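Local structure of hypothetical protein Atu2684 (Agrobacterium tumefaciens, 2AXO) at residues Gly170-Glu182 with Lys228-Thr240. The protein is of unknown function but belongs to the DUF1223 family of the thioredoxin clan, and carries a disulfide-bonded cysteine pair that hints at a possible redox role. Numbering follows the deposited sequence.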
loop_
_atom_site.group_PDB
_atom_site.type_symbol
_atom_site.label_atom_id
_atom_site.label_comp_id
_atom_site.label_asym_id
_atom_site.label_seq_id
_atom_site.Cartn_x
_atom_site.Cartn_y
_atom_site.Cartn_z
ATOM N N GLY A 170 30.147 -10.295 4.570
ATOM C CA GLY A 170 29.193 -9.215 4.416
ATOM C C GLY A 170 28.530 -8.806 5.717
ATOM O O GLY A 170 28.960 -9.201 6.803
ATOM N N LYS A 171 27.477 -8.005 5.602
ATOM C CA LYS A 171 26.747 -7.537 6.768
ATOM C C LYS A 171 25.263 -7.827 6.614
ATOM O O LYS A 171 24.718 -7.770 5.514
ATOM C CB LYS A 171 26.976 -6.034 6.978
ATOM C CG LYS A 171 28.355 -5.702 7.531
ATOM C CD LYS A 171 28.479 -4.243 7.931
ATOM C CE LYS A 171 28.567 -3.329 6.722
ATOM N NZ LYS A 171 29.842 -3.505 5.974
ATOM N N ALA A 172 24.609 -8.156 7.716
ATOM C CA ALA A 172 23.189 -8.453 7.656
ATOM C C ALA A 172 22.553 -8.223 9.008
ATOM O O ALA A 172 23.214 -8.324 10.039
ATOM C CB ALA A 172 22.976 -9.902 7.218
ATOM N N ASP A 173 21.267 -7.905 9.010
ATOM C CA ASP A 173 20.584 -7.704 10.269
ATOM C C ASP A 173 20.055 -9.037 10.729
ATOM O O ASP A 173 19.738 -9.904 9.919
ATOM C CB ASP A 173 19.395 -6.752 10.127
ATOM C CG ASP A 173 19.813 -5.324 9.882
ATOM O OD1 ASP A 173 20.809 -4.881 10.482
ATOM O OD2 ASP A 173 19.124 -4.650 9.093
ATOM N N VAL A 174 19.985 -9.206 12.040
ATOM C CA VAL A 174 19.423 -10.416 12.595
ATOM C C VAL A 174 17.970 -10.018 12.836
ATOM O O VAL A 174 17.658 -9.323 13.800
ATOM C CB VAL A 174 20.103 -10.796 13.921
ATOM C CG1 VAL A 174 19.438 -12.033 14.509
ATOM C CG2 VAL A 174 21.588 -11.060 13.674
ATOM N N VAL A 175 17.092 -10.441 11.931
ATOM C CA VAL A 175 15.671 -10.108 12.009
ATOM C C VAL A 175 14.827 -11.242 12.594
ATOM O O VAL A 175 14.978 -12.399 12.208
ATOM C CB VAL A 175 15.118 -9.762 10.599
ATOM C CG1 VAL A 175 13.641 -9.378 10.681
ATOM C CG2 VAL A 175 15.934 -8.632 9.985
ATOM N N VAL A 176 13.939 -10.905 13.522
ATOM C CA VAL A 176 13.064 -11.904 14.118
ATOM C C VAL A 176 11.622 -11.543 13.814
ATOM O O VAL A 176 11.166 -10.437 14.124
ATOM C CB VAL A 176 13.231 -11.996 15.650
ATOM C CG1 VAL A 176 12.273 -13.046 16.216
ATOM C CG2 VAL A 176 14.666 -12.351 16.002
ATOM N N ALA A 177 10.916 -12.481 13.195
ATOM C CA ALA A 177 9.517 -12.293 12.848
ATOM C C ALA A 177 8.704 -13.202 13.759
ATOM O O ALA A 177 8.852 -14.429 13.729
ATOM C CB ALA A 177 9.277 -12.649 11.380
ATOM N N TYR A 178 7.864 -12.591 14.586
ATOM C CA TYR A 178 7.033 -13.331 15.527
ATOM C C TYR A 178 5.691 -13.648 14.886
ATOM O O TYR A 178 5.088 -12.796 14.241
ATOM C CB TYR A 178 6.825 -12.491 16.789
ATOM C CG TYR A 178 8.118 -12.125 17.489
ATOM C CD1 TYR A 178 8.735 -13.019 18.368
ATOM C CD2 TYR A 178 8.737 -10.895 17.258
ATOM C CE1 TYR A 178 9.939 -12.695 19.007
ATOM C CE2 TYR A 178 9.942 -10.560 17.887
ATOM C CZ TYR A 178 10.535 -11.463 18.757
ATOM O OH TYR A 178 11.725 -11.138 19.366
ATOM N N PHE A 179 5.223 -14.879 15.060
ATOM C CA PHE A 179 3.948 -15.269 14.484
ATOM C C PHE A 179 3.163 -16.197 15.386
ATOM O O PHE A 179 3.695 -16.767 16.349
ATOM C CB PHE A 179 4.154 -15.968 13.129
ATOM C CG PHE A 179 5.049 -17.173 13.197
ATOM C CD1 PHE A 179 6.391 -17.073 12.835
ATOM C CD2 PHE A 179 4.559 -18.403 13.643
ATOM C CE1 PHE A 179 7.237 -18.178 12.917
ATOM C CE2 PHE A 179 5.393 -19.517 13.732
ATOM C CZ PHE A 179 6.737 -19.404 13.367
ATOM N N THR A 180 1.880 -16.318 15.076
ATOM C CA THR A 180 1.012 -17.231 15.786
ATOM C C THR A 180 1.142 -18.476 14.920
ATOM O O THR A 180 1.328 -18.379 13.709
ATOM C CB THR A 180 -0.462 -16.743 15.800
ATOM O OG1 THR A 180 -0.906 -16.498 14.454
ATOM C CG2 THR A 180 -0.588 -15.463 16.615
ATOM N N ARG A 181 1.083 -19.641 15.543
ATOM C CA ARG A 181 1.204 -20.893 14.816
ATOM C C ARG A 181 0.006 -21.065 13.888
ATOM O O ARG A 181 0.157 -21.179 12.671
ATOM C CB ARG A 181 1.291 -22.037 15.822
ATOM C CG ARG A 181 1.212 -23.418 15.236
ATOM C CD ARG A 181 2.374 -23.720 14.322
ATOM N NE ARG A 181 2.477 -25.159 14.121
ATOM C CZ ARG A 181 3.252 -25.735 13.217
ATOM N NH1 ARG A 181 4.005 -24.991 12.412
ATOM N NH2 ARG A 181 3.272 -27.056 13.123
ATOM N N GLU A 182 -1.188 -21.078 14.471
ATOM C CA GLU A 182 -2.421 -21.206 13.706
ATOM C C GLU A 182 -3.488 -20.317 14.332
ATOM O O GLU A 182 -3.709 -20.367 15.535
ATOM C CB GLU A 182 -2.909 -22.653 13.697
ATOM C CG GLU A 182 -4.150 -22.849 12.849
ATOM C CD GLU A 182 -5.370 -23.208 13.663
ATOM O OE1 GLU A 182 -5.450 -24.365 14.133
ATOM O OE2 GLU A 182 -6.247 -22.333 13.837
ATOM N N LYS A 228 6.727 -14.101 23.815
ATOM C CA LYS A 228 6.204 -13.857 22.477
ATOM C C LYS A 228 6.331 -15.082 21.581
ATOM O O LYS A 228 5.393 -15.431 20.870
ATOM C CB LYS A 228 6.908 -12.658 21.830
ATOM C CG LYS A 228 6.718 -11.365 22.602
ATOM C CD LYS A 228 6.853 -10.143 21.720
ATOM C CE LYS A 228 8.231 -10.006 21.119
ATOM N NZ LYS A 228 8.240 -8.858 20.165
ATOM N N VAL A 229 7.484 -15.743 21.610
ATOM C CA VAL A 229 7.654 -16.926 20.779
ATOM C C VAL A 229 6.632 -17.989 21.192
ATOM O O VAL A 229 6.094 -18.706 20.349
ATOM C CB VAL A 229 9.085 -17.510 20.899
ATOM C CG1 VAL A 229 9.246 -18.686 19.956
ATOM C CG2 VAL A 229 10.122 -16.430 20.585
ATOM N N LYS A 230 6.354 -18.075 22.492
ATOM C CA LYS A 230 5.400 -19.047 23.013
ATOM C C LYS A 230 3.978 -18.848 22.497
ATOM O O LYS A 230 3.151 -19.752 22.594
ATOM C CB LYS A 230 5.411 -19.012 24.545
ATOM C CG LYS A 230 6.623 -19.676 25.164
ATOM C CD LYS A 230 6.600 -21.176 24.926
ATOM C CE LYS A 230 7.838 -21.844 25.502
ATOM N NZ LYS A 230 7.808 -23.319 25.292
ATOM N N LYS A 231 3.687 -17.666 21.959
ATOM C CA LYS A 231 2.358 -17.384 21.420
ATOM C C LYS A 231 2.181 -18.087 20.076
ATOM O O LYS A 231 1.090 -18.110 19.510
ATOM C CB LYS A 231 2.154 -15.874 21.226
ATOM C CG LYS A 231 1.905 -15.095 22.511
ATOM C CD LYS A 231 1.836 -13.589 22.252
ATOM C CE LYS A 231 0.692 -13.214 21.317
ATOM N NZ LYS A 231 0.647 -11.741 21.083
ATOM N N GLY A 232 3.270 -18.659 19.573
ATOM C CA GLY A 232 3.233 -19.351 18.299
ATOM C C GLY A 232 4.651 -19.758 17.966
ATOM O O GLY A 232 5.066 -20.886 18.229
ATOM N N GLY A 233 5.404 -18.829 17.398
ATOM C CA GLY A 233 6.782 -19.116 17.069
ATOM C C GLY A 233 7.439 -17.886 16.501
ATOM O O GLY A 233 6.874 -16.791 16.526
ATOM N N CYS A 234 8.648 -18.062 15.991
ATOM C CA CYS A 234 9.350 -16.952 15.388
ATOM C C CYS A 234 10.282 -17.518 14.337
ATOM O O CYS A 234 10.613 -18.706 14.350
ATOM C CB CYS A 234 10.137 -16.157 16.444
ATOM S SG CYS A 234 11.661 -16.911 17.061
ATOM N N ALA A 235 10.668 -16.662 13.407
ATOM C CA ALA A 235 11.582 -17.040 12.354
ATOM C C ALA A 235 12.732 -16.061 12.469
ATOM O O ALA A 235 12.507 -14.864 12.630
ATOM C CB ALA A 235 10.903 -16.900 10.994
ATOM N N VAL A 236 13.956 -16.574 12.435
ATOM C CA VAL A 236 15.133 -15.721 12.492
ATOM C C VAL A 236 15.594 -15.613 11.051
ATOM O O VAL A 236 15.830 -16.625 10.393
ATOM C CB VAL A 236 16.270 -16.347 13.331
ATOM C CG1 VAL A 236 17.529 -15.483 13.226
ATOM C CG2 VAL A 236 15.841 -16.463 14.796
ATOM N N LEU A 237 15.702 -14.390 10.555
ATOM C CA LEU A 237 16.121 -14.172 9.183
ATOM C C LEU A 237 17.411 -13.364 9.174
ATOM O O LEU A 237 17.444 -12.247 9.690
ATOM C CB LEU A 237 15.034 -13.413 8.411
ATOM C CG LEU A 237 13.617 -14.006 8.425
ATOM C CD1 LEU A 237 12.659 -13.073 7.699
ATOM C CD2 LEU A 237 13.613 -15.391 7.769
ATOM N N LEU A 238 18.482 -13.932 8.624
ATOM C CA LEU A 238 19.744 -13.195 8.548
ATOM C C LEU A 238 19.618 -12.484 7.209
ATOM O O LEU A 238 19.957 -13.035 6.159
ATOM C CB LEU A 238 20.938 -14.151 8.546
ATOM C CG LEU A 238 22.322 -13.490 8.643
ATOM C CD1 LEU A 238 22.443 -12.683 9.934
ATOM C CD2 LEU A 238 23.383 -14.573 8.591
ATOM N N GLN A 239 19.134 -11.247 7.261
ATOM C CA GLN A 239 18.860 -10.492 6.054
ATOM C C GLN A 239 19.727 -9.290 5.714
ATOM O O GLN A 239 19.926 -8.387 6.527
ATOM C CB GLN A 239 17.376 -10.091 6.086
ATOM C CG GLN A 239 16.847 -9.393 4.847
ATOM C CD GLN A 239 15.331 -9.450 4.753
ATOM O OE1 GLN A 239 14.620 -9.360 5.764
ATOM N NE2 GLN A 239 14.825 -9.578 3.533
ATOM N N THR A 240 20.243 -9.297 4.490
ATOM C CA THR A 240 21.066 -8.205 3.995
ATOM C C THR A 240 20.123 -7.104 3.522
ATOM O O THR A 240 18.913 -7.304 3.431
ATOM C CB THR A 240 21.928 -8.645 2.797
ATOM O OG1 THR A 240 21.082 -8.986 1.686
ATOM C CG2 THR A 240 22.771 -9.847 3.168
#
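The aliphatic tail of K228 lies obliquely over the ring of Y178, with CE 3.6 Å from the ring centroid and almost on its normal. Beyond it, K228 NZ sits 3.7 Å from the same centroid, a cation-pi contact, and also forms a salt bridge with D205. The bend in the lysine chain at chi3 (-63°) lets CE and NZ both lie over the ring. V176 CG1 packs toward the rim of the opposite face, while V229 CG2 meets the ring edge at CE1.

F179 projects from the other side of the sheet. Its CG stands between the backbone N and the carbonyl carbon (chi1 57°), which folds the ring back across the neighbouring strand, and G233 CA makes a CH-pi contact over its face, 4.0 Å from the centroid. H201 stacks on the same phenylalanine.

The two strands run antiparallel as the central pair of a four-stranded sheet, joined by eight backbone hydrogen bonds from the D173-Q239 pair to the F179-G233 pair. V174 and V236 lie side by side, CG1 to CG1 4.1 Å, on the face packed against strand 161-165; A177, F179 and A235 face strand 74-79. The Y178 ring probably shares in stabilising the charge of K228, whose ionic partner is D205, so that helix 223-229 is tied to the sheet by both apolar and electrostatic contacts.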